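Local coordinates for protein putative hydrolase (Bacteroides ovatus, PDB 4HBS) that is of unknown function but is probably a hydrolase, a five-bladed beta-propeller related to the beta-fructosidase group, at residues Gly69-Phe75 / Ile99-Pro104; Met358-His362 / Leu371-Thr375. One frame throughout, in Å; residues are numbered along the deposited sequence.

Contact 1: Gly69-Phe75 / Ile99-Pro104; sequences GNIFWSF and IMVQTP
Four backbone hydrogen bonds fix the register: Ile-71 N to Gln-102 O 2.8 Å, Gln-102 N to Ile-71 O 2.7 Å, Trp-73 N to Met-100 O and Met-100 N to Trp-73 O, both 2.9 Å. A fifth bond joins side chains: Trp-73 NE1 donates to Gln-102 OE1 at 2.9 Å, near the plane of the indole. Gln-102 NE2 is held by Tyr-45 OH. The strands 71-75 and 99-102 run antiparallel at 156°, their axes 4.7 Å apart. Phe-72/Val-101 and Ser-74/Ile-99 are the non-hydrogen-bonded pairs, with CA atoms 4.7 and 4.5 Å apart.

Ile-71, Trp-73, Met-100 and Gln-102 share one face. Selenomethionine Met-100 (chi1 t) folds over Trp-73 (chi1 m), CE lying 3.7 Å from the centroid of its five-membered ring in a CH-pi contact and SE 4.1 Å from it obliquely, a Met-aromatic pair. Phe-75 brings CE1 to 4.1 Å from Met-100 CB. On the other face Phe-72 (chi1 t) sets CZ 3.6 Å from Ile-99 CG2 and packs on Met-170 and Met-172 of the next sheet. Just before strand 71-75, Asn-70 CB meets Val-101 CG1 at 3.7 Å, and Asn-70 ND2 bonds Tyr-207 OH. These are the two central strands of a four-stranded antiparallel blade, 60-65, 71-75, 98-102, 111-113, in a five-bladed beta-propeller.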
ATOM      1  N   GLY A  69      10.324  16.908   3.469  1.00 56.59           N
ATOM      2  CA  GLY A  69       8.956  17.389   3.334  1.00 55.48           C
ATOM      3  C   GLY A  69       8.167  16.745   2.214  1.00 58.37           C
ATOM      4  O   GLY A  69       6.952  16.945   2.141  1.00 57.77           O
ATOM      5  N   ASN A  70       8.836  15.972   1.323  1.00 53.98           N
ATOM      6  CA  ASN A  70       8.157  15.289   0.220  1.00 51.55           C
ATOM      7  C   ASN A  70       7.624  13.956   0.703  1.00 53.45           C
ATOM      8  O   ASN A  70       7.954  13.528   1.811  1.00 53.33           O
ATOM      9  CB  ASN A  70       9.112  15.060  -0.953  1.00 51.37           C
ATOM     10  CG  ASN A  70       9.792  16.301  -1.474  1.00 71.92           C
ATOM     11  OD1 ASN A  70       9.215  17.382  -1.497  1.00 69.66           O
ATOM     12  ND2 ASN A  70      11.052  16.180  -1.883  1.00 60.77           N
ATOM     13  N   ILE A  71       6.792  13.297  -0.132  1.00 48.02           N
ATOM     14  CA  ILE A  71       6.199  11.983   0.153  1.00 45.82           C
ATOM     15  C   ILE A  71       6.513  11.069  -1.014  1.00 50.39           C
ATOM     16  O   ILE A  71       6.325  11.459  -2.169  1.00 49.75           O
ATOM     17  CB  ILE A  71       4.667  12.071   0.409  1.00 47.46           C
ATOM     18  CG1 ILE A  71       4.378  12.937   1.640  1.00 48.02           C
ATOM     19  CG2 ILE A  71       4.048  10.654   0.559  1.00 46.88           C
ATOM     20  CD1 ILE A  71       3.004  13.293   1.806  1.00 51.52           C
ATOM     21  N   PHE A  72       6.971   9.850  -0.714  1.00 47.20           N
ATOM     22  CA  PHE A  72       7.312   8.856  -1.725  1.00 45.92           C
ATOM     23  C   PHE A  72       6.113   7.920  -1.923  1.00 47.94           C
ATOM     24  O   PHE A  72       5.632   7.351  -0.959  1.00 46.62           O
ATOM     25  CB  PHE A  72       8.566   8.079  -1.288  1.00 48.39           C
ATOM     26  CG  PHE A  72       8.798   6.802  -2.049  1.00 49.81           C
ATOM     27  CD1 PHE A  72       9.497   6.805  -3.246  1.00 53.62           C
ATOM     28  CD2 PHE A  72       8.252   5.606  -1.609  1.00 52.03           C
ATOM     29  CE1 PHE A  72       9.644   5.632  -3.985  1.00 54.46           C
ATOM     30  CE2 PHE A  72       8.398   4.438  -2.348  1.00 54.59           C
ATOM     31  CZ  PHE A  72       9.081   4.457  -3.536  1.00 53.03           C
ATOM     32  N   TRP A  73       5.655   7.752  -3.168  1.00 44.06           N
ATOM     33  CA  TRP A  73       4.539   6.862  -3.515  1.00 42.30           C
ATOM     34  C   TRP A  73       5.052   5.730  -4.361  1.00 45.05           C
ATOM     35  O   TRP A  73       5.755   6.010  -5.333  1.00 46.22           O
ATOM     36  CB  TRP A  73       3.468   7.621  -4.315  1.00 40.37           C
ATOM     37  CG  TRP A  73       2.782   8.696  -3.553  1.00 41.78           C
ATOM     38  CD1 TRP A  73       3.309   9.894  -3.162  1.00 45.57           C
ATOM     39  CD2 TRP A  73       1.406   8.716  -3.168  1.00 41.37           C
ATOM     40  NE1 TRP A  73       2.351  10.649  -2.532  1.00 45.24           N
ATOM     41  CE2 TRP A  73       1.165   9.961  -2.542  1.00 46.13           C
ATOM     42  CE3 TRP A  73       0.357   7.784  -3.248  1.00 41.73           C
ATOM     43  CZ2 TRP A  73      -0.078  10.289  -1.989  1.00 45.28           C
ATOM     44  CZ3 TRP A  73      -0.878   8.116  -2.716  1.00 43.05           C
ATOM     45  CH2 TRP A  73      -1.087   9.355  -2.097  1.00 44.70           C
ATOM     46  N   SER A  74       4.699   4.470  -4.040  1.00 38.73           N
ATOM     47  CA  SER A  74       5.067   3.321  -4.876  1.00 37.79           C
ATOM     48  C   SER A  74       3.814   2.625  -5.357  1.00 42.76           C
ATOM     49  O   SER A  74       2.820   2.551  -4.626  1.00 43.56           O
ATOM     50  CB  SER A  74       5.977   2.340  -4.147  1.00 39.93           C
ATOM     51  OG  SER A  74       5.358   1.684  -3.060  1.00 44.56           O
ATOM     52  N   PHE A  75       3.851   2.121  -6.591  1.00 38.71           N
ATOM     53  CA  PHE A  75       2.722   1.438  -7.205  1.00 37.63           C
ATOM     54  C   PHE A  75       3.159   0.131  -7.752  1.00 45.31           C
ATOM     55  O   PHE A  75       4.333  -0.049  -8.084  1.00 46.46           O
ATOM     56  CB  PHE A  75       2.099   2.283  -8.339  1.00 38.55           C
ATOM     57  CG  PHE A  75       1.758   3.695  -7.925  1.00 39.50           C
ATOM     58  CD1 PHE A  75       2.730   4.686  -7.922  1.00 41.75           C
ATOM     59  CD2 PHE A  75       0.477   4.023  -7.485  1.00 40.39           C
ATOM     60  CE1 PHE A  75       2.442   5.968  -7.467  1.00 42.70           C
ATOM     61  CE2 PHE A  75       0.193   5.315  -7.025  1.00 43.40           C
ATOM     62  CZ  PHE A  75       1.179   6.280  -7.029  1.00 41.77           C
ATOM     63  N   ILE A  99       7.298   4.388  -9.392  1.00 41.87           N
ATOM     64  CA  ILE A  99       7.351   5.248  -8.224  1.00 41.21           C
ATOM     65  C   ILE A  99       7.079   6.699  -8.629  1.00 43.96           C
ATOM     66  O   ILE A  99       7.063   7.054  -9.816  1.00 44.73           O
ATOM     67  CB  ILE A  99       8.699   5.083  -7.454  1.00 45.16           C
ATOM     68  CG1 ILE A  99       9.904   5.630  -8.267  1.00 46.07           C
ATOM     69  CG2 ILE A  99       8.907   3.607  -7.031  1.00 45.33           C
ATOM     70  CD1 ILE A  99      11.275   5.517  -7.606  1.00 48.53           C
HETATM   71  N   MSE A 100       6.838   7.515  -7.618  1.00 39.01           N
HETATM   72  CA  MSE A 100       6.535   8.939  -7.755  1.00 38.41           C
HETATM   73  C   MSE A 100       6.918   9.667  -6.459  1.00 44.46           C
HETATM   74  O   MSE A 100       6.997   9.031  -5.407  1.00 43.55           O
HETATM   75  CB  MSE A 100       5.021   9.083  -8.061  1.00 38.52           C
HETATM   76  CG  MSE A 100       4.494  10.518  -8.145  1.00 43.15           C
HETATM   77 SE   MSE A 100       3.754  11.124  -6.507  0.75 47.69          SE
HETATM   78  CE  MSE A 100       2.178  10.271  -6.602  1.00 42.87           C
ATOM     79  N   VAL A 101       7.199  10.977  -6.551  1.00 43.99           N
ATOM     80  CA  VAL A 101       7.506  11.835  -5.396  1.00 45.13           C
ATOM     81  C   VAL A 101       6.493  12.957  -5.370  1.00 49.92           C
ATOM     82  O   VAL A 101       6.382  13.680  -6.355  1.00 50.15           O
ATOM     83  CB  VAL A 101       8.948  12.429  -5.395  1.00 49.95           C
ATOM     84  CG1 VAL A 101       9.159  13.284  -4.149  1.00 50.58           C
ATOM     85  CG2 VAL A 101      10.013  11.342  -5.479  1.00 49.53           C
ATOM     86  N   GLN A 102       5.764  13.113  -4.259  1.00 46.42           N
ATOM     87  CA  GLN A 102       4.811  14.203  -4.084  1.00 46.71           C
ATOM     88  C   GLN A 102       5.493  15.292  -3.314  1.00 53.91           C
ATOM     89  O   GLN A 102       5.967  15.021  -2.213  1.00 54.86           O
ATOM     90  CB  GLN A 102       3.579  13.730  -3.324  1.00 46.86           C
ATOM     91  CG  GLN A 102       2.561  14.829  -3.007  1.00 53.78           C
ATOM     92  CD  GLN A 102       1.472  14.372  -2.088  1.00 65.01           C
ATOM     93  OE1 GLN A 102       1.471  13.253  -1.591  1.00 61.23           O
ATOM     94  NE2 GLN A 102       0.546  15.251  -1.796  1.00 59.85           N
ATOM     95  N   THR A 103       5.524  16.528  -3.850  1.00 51.38           N
ATOM     96  CA  THR A 103       6.121  17.678  -3.169  1.00 52.41           C
ATOM     97  C   THR A 103       5.017  18.494  -2.498  1.00 58.09           C
ATOM     98  O   THR A 103       3.862  18.385  -2.904  1.00 56.49           O
ATOM     99  CB  THR A 103       6.883  18.542  -4.180  1.00 55.27           C
ATOM    100  OG1 THR A 103       5.985  18.923  -5.232  1.00 55.52           O
ATOM    101  CG2 THR A 103       8.091  17.836  -4.747  1.00 50.34           C
ATOM    102  N   PRO A 104       5.329  19.375  -1.519  1.00 57.30           N
ATOM    103  CA  PRO A 104       4.260  20.202  -0.915  1.00 57.80           C
ATOM    104  C   PRO A 104       3.508  21.057  -1.950  1.00 62.79           C
ATOM    105  O   PRO A 104       4.158  21.646  -2.819  1.00 64.06           O
ATOM    106  CB  PRO A 104       5.026  21.080   0.080  1.00 60.84           C
ATOM    107  CG  PRO A 104       6.249  20.306   0.399  1.00 64.54           C
ATOM    108  CD  PRO A 104       6.632  19.641  -0.877  1.00 59.28           C
TER

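Contact 2: Met358-His362 / Leu371-Thr375; sequences MVNIH and LVIST
This is a beta hairpin on one blade of the five-bladed propeller: strand 356-361 is one of the two end strands of a five-stranded antiparallel sheet, the other being 24-26, and 371-377 separates it from 399-403. The short segments run at 158°, axes 4.6 Å apart. Asn-360 and Ser-374 form the hydrogen-bonded pair, N to O 2.9 Å each way between Asn-360 and Ser-374; Ile-361 and Ile-373 form the non-hydrogen-bonded pair, CA atoms 4.7 Å apart. His-362 N adds a bond to Val-372 O at 2.7 Å.

The apolar face is a close fit of branched side chains. Ile-361, its chi1 at -95° and chi2 m, swings its tip across to the partner strand, so that Ile-361 CD1 touches both Leu-371 CD2 at 3.7 Å and Ile-373 CG1 at 3.8 Å. Ile-373 (chi1 m) answers with CG2, which presses on Val-359 CG1 at 3.4 Å; Val-359 CG2 is a looser 4.4 Å from Thr-375 CG2. Ile-310 of strand 306-312 and Leu-338 of strand 333-340, both in the preceding blade, pack against this surface.

Asn-360 and Ser-374 point to the other face. There Asn-360 ND2 bonds Val-61 O, and the His-362 ring (chi1 m), with ND1 bonded to Thr-63 OG1, bends back along the hairpin. Met-358, still in the strand, has left-handed backbone angles (52/55); Met-358 O accepts from a water at 2.8 Å. That water lies 2.9 Å from Ser-374 OG, which also shares a 2.8 Å hydrogen bond with His-362 NE2.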
HETATM    1  N   MSE A 358      -6.045  -4.072  -0.773  1.00 39.79           N
HETATM    2  CA  MSE A 358      -4.965  -3.167  -0.442  1.00 39.26           C
HETATM    3  C   MSE A 358      -5.476  -1.929   0.302  1.00 45.30           C
HETATM    4  O   MSE A 358      -5.258  -0.787  -0.127  1.00 44.63           O
HETATM    5  CB  MSE A 358      -4.234  -2.760  -1.716  1.00 40.49           C
HETATM    6  CG  MSE A 358      -2.802  -2.407  -1.473  1.00 46.79           C
HETATM    7 SE   MSE A 358      -1.695  -3.964  -1.285  0.75 53.44          SE
HETATM    8  CE  MSE A 358      -1.690  -4.484  -3.207  1.00 49.62           C
ATOM      9  N   VAL A 359      -6.184  -2.158   1.402  1.00 43.48           N
ATOM     10  CA  VAL A 359      -6.683  -1.055   2.213  1.00 43.51           C
ATOM     11  C   VAL A 359      -5.477  -0.594   3.004  1.00 47.60           C
ATOM     12  O   VAL A 359      -5.044  -1.293   3.923  1.00 48.21           O
ATOM     13  CB  VAL A 359      -7.888  -1.453   3.074  1.00 47.60           C
ATOM     14  CG1 VAL A 359      -8.392  -0.262   3.867  1.00 48.18           C
ATOM     15  CG2 VAL A 359      -9.004  -2.001   2.191  1.00 46.89           C
ATOM     16  N   ASN A 360      -4.859   0.518   2.540  1.00 42.94           N
ATOM     17  CA  ASN A 360      -3.621   1.077   3.070  1.00 42.35           C
ATOM     18  C   ASN A 360      -3.835   2.303   3.881  1.00 46.41           C
ATOM     19  O   ASN A 360      -4.767   3.048   3.638  1.00 46.35           O
ATOM     20  CB  ASN A 360      -2.657   1.390   1.926  1.00 41.61           C
ATOM     21  CG  ASN A 360      -2.014   0.151   1.349  1.00 58.30           C
ATOM     22  OD1 ASN A 360      -2.137  -0.962   1.883  1.00 54.98           O
ATOM     23  ND2 ASN A 360      -1.295   0.318   0.256  1.00 46.86           N
ATOM     24  N   ILE A 361      -2.906   2.534   4.816  1.00 43.51           N
ATOM     25  CA  ILE A 361      -2.906   3.624   5.791  1.00 44.04           C
ATOM     26  C   ILE A 361      -1.786   4.593   5.390  1.00 48.99           C
ATOM     27  O   ILE A 361      -0.736   4.137   4.933  1.00 50.16           O
ATOM     28  CB  ILE A 361      -2.744   2.947   7.196  1.00 47.78           C
ATOM     29  CG1 ILE A 361      -4.110   2.739   7.846  1.00 48.85           C
ATOM     30  CG2 ILE A 361      -1.745   3.614   8.134  1.00 47.96           C
ATOM     31  CD1 ILE A 361      -4.703   3.982   8.441  1.00 66.16           C
ATOM     32  N   HIS A 362      -2.027   5.928   5.484  1.00 44.63           N
ATOM     33  CA  HIS A 362      -1.062   6.961   5.035  1.00 43.23           C
ATOM     34  C   HIS A 362      -0.841   8.053   6.097  1.00 47.30           C
ATOM     35  O   HIS A 362      -1.333   9.174   5.961  1.00 47.11           O
ATOM     36  CB  HIS A 362      -1.536   7.597   3.709  1.00 42.74           C
ATOM     37  CG  HIS A 362      -1.795   6.593   2.636  1.00 44.59           C
ATOM     38  ND1 HIS A 362      -0.767   5.873   2.070  1.00 45.95           N
ATOM     39  CD2 HIS A 362      -2.965   6.165   2.116  1.00 45.50           C
ATOM     40  CE1 HIS A 362      -1.325   5.067   1.188  1.00 44.61           C
ATOM     41  NE2 HIS A 362      -2.654   5.198   1.185  1.00 44.72           N
ATOM     42  N   LEU A 371      -7.166   9.175  10.289  1.00 50.55           N
ATOM     43  CA  LEU A 371      -6.569   8.100   9.493  1.00 49.87           C
ATOM     44  C   LEU A 371      -6.768   8.438   8.053  1.00 53.75           C
ATOM     45  O   LEU A 371      -7.858   8.869   7.721  1.00 53.90           O
ATOM     46  CB  LEU A 371      -7.199   6.736   9.783  1.00 49.45           C
ATOM     47  CG  LEU A 371      -7.073   6.242  11.199  1.00 55.08           C
ATOM     48  CD1 LEU A 371      -8.082   5.159  11.471  1.00 55.50           C
ATOM     49  CD2 LEU A 371      -5.687   5.744  11.495  1.00 56.37           C
ATOM     50  N   VAL A 372      -5.739   8.285   7.198  1.00 49.76           N
ATOM     51  CA  VAL A 372      -5.887   8.516   5.759  1.00 48.44           C
ATOM     52  C   VAL A 372      -5.736   7.148   5.119  1.00 52.44           C
ATOM     53  O   VAL A 372      -4.662   6.560   5.182  1.00 53.40           O
ATOM     54  CB  VAL A 372      -4.918   9.563   5.193  1.00 51.86           C
ATOM     55  CG1 VAL A 372      -5.284   9.901   3.744  1.00 50.99           C
ATOM     56  CG2 VAL A 372      -4.927  10.812   6.055  1.00 52.68           C
ATOM     57  N   ILE A 373      -6.841   6.605   4.597  1.00 47.36           N
ATOM     58  CA  ILE A 373      -6.918   5.263   4.032  1.00 45.85           C
ATOM     59  C   ILE A 373      -7.136   5.338   2.522  1.00 49.60           C
ATOM     60  O   ILE A 373      -7.777   6.268   2.039  1.00 50.03           O
ATOM     61  CB  ILE A 373      -8.077   4.496   4.747  1.00 48.54           C
ATOM     62  CG1 ILE A 373      -7.730   4.254   6.236  1.00 49.06           C
ATOM     63  CG2 ILE A 373      -8.402   3.171   4.061  1.00 48.15           C
ATOM     64  CD1 ILE A 373      -8.886   4.061   7.108  1.00 49.67           C
ATOM     65  N   SER A 374      -6.613   4.360   1.783  1.00 44.52           N
ATOM     66  CA  SER A 374      -6.780   4.286   0.336  1.00 43.27           C
ATOM     67  C   SER A 374      -7.024   2.851  -0.057  1.00 48.01           C
ATOM     68  O   SER A 374      -6.402   1.957   0.509  1.00 48.16           O
ATOM     69  CB  SER A 374      -5.555   4.840  -0.392  1.00 45.27           C
ATOM     70  OG  SER A 374      -4.490   3.907  -0.491  1.00 47.21           O
ATOM     71  N   THR A 375      -7.921   2.622  -1.021  1.00 44.26           N
ATOM     72  CA  THR A 375      -8.230   1.289  -1.515  1.00 43.02           C
ATOM     73  C   THR A 375      -7.614   1.066  -2.875  1.00 47.66           C
ATOM     74  O   THR A 375      -6.972   1.947  -3.429  1.00 48.18           O
ATOM     75  CB  THR A 375      -9.742   1.132  -1.653  1.00 48.84           C
ATOM     76  OG1 THR A 375     -10.231   2.040  -2.648  1.00 48.24           O
ATOM     77  CG2 THR A 375     -10.465   1.313  -0.358  1.00 47.97           C
TER
HETATM   78  O   HOH W   1      -3.877   1.236  -1.431  1.00 41.11           O

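From the N terminus, the chain first lays down strands 24-26 and 38-42, which later join the sheet of contact 2. Contact 1 then closes a 23-residue connection holding further short strands, pairing the middle of the next blade. The chain continues through three more blades before contact 2 closes a nine-residue loop between 356-361 and 371-377; strand 399-403 then links this hairpin to 38-42, so N- and C-terminal parts of the chain complete one blade. The contacts follow in series, neither enclosing the other. The centres of contact 1 and contact 2 are about 15 Å apart, and the nearest atoms of contact 1 and contact 2 about 5 Å; strand 60-65 bridges them, bonded to 71-75 and reaching Asn-360 and His-362 through Val-61 and Thr-63.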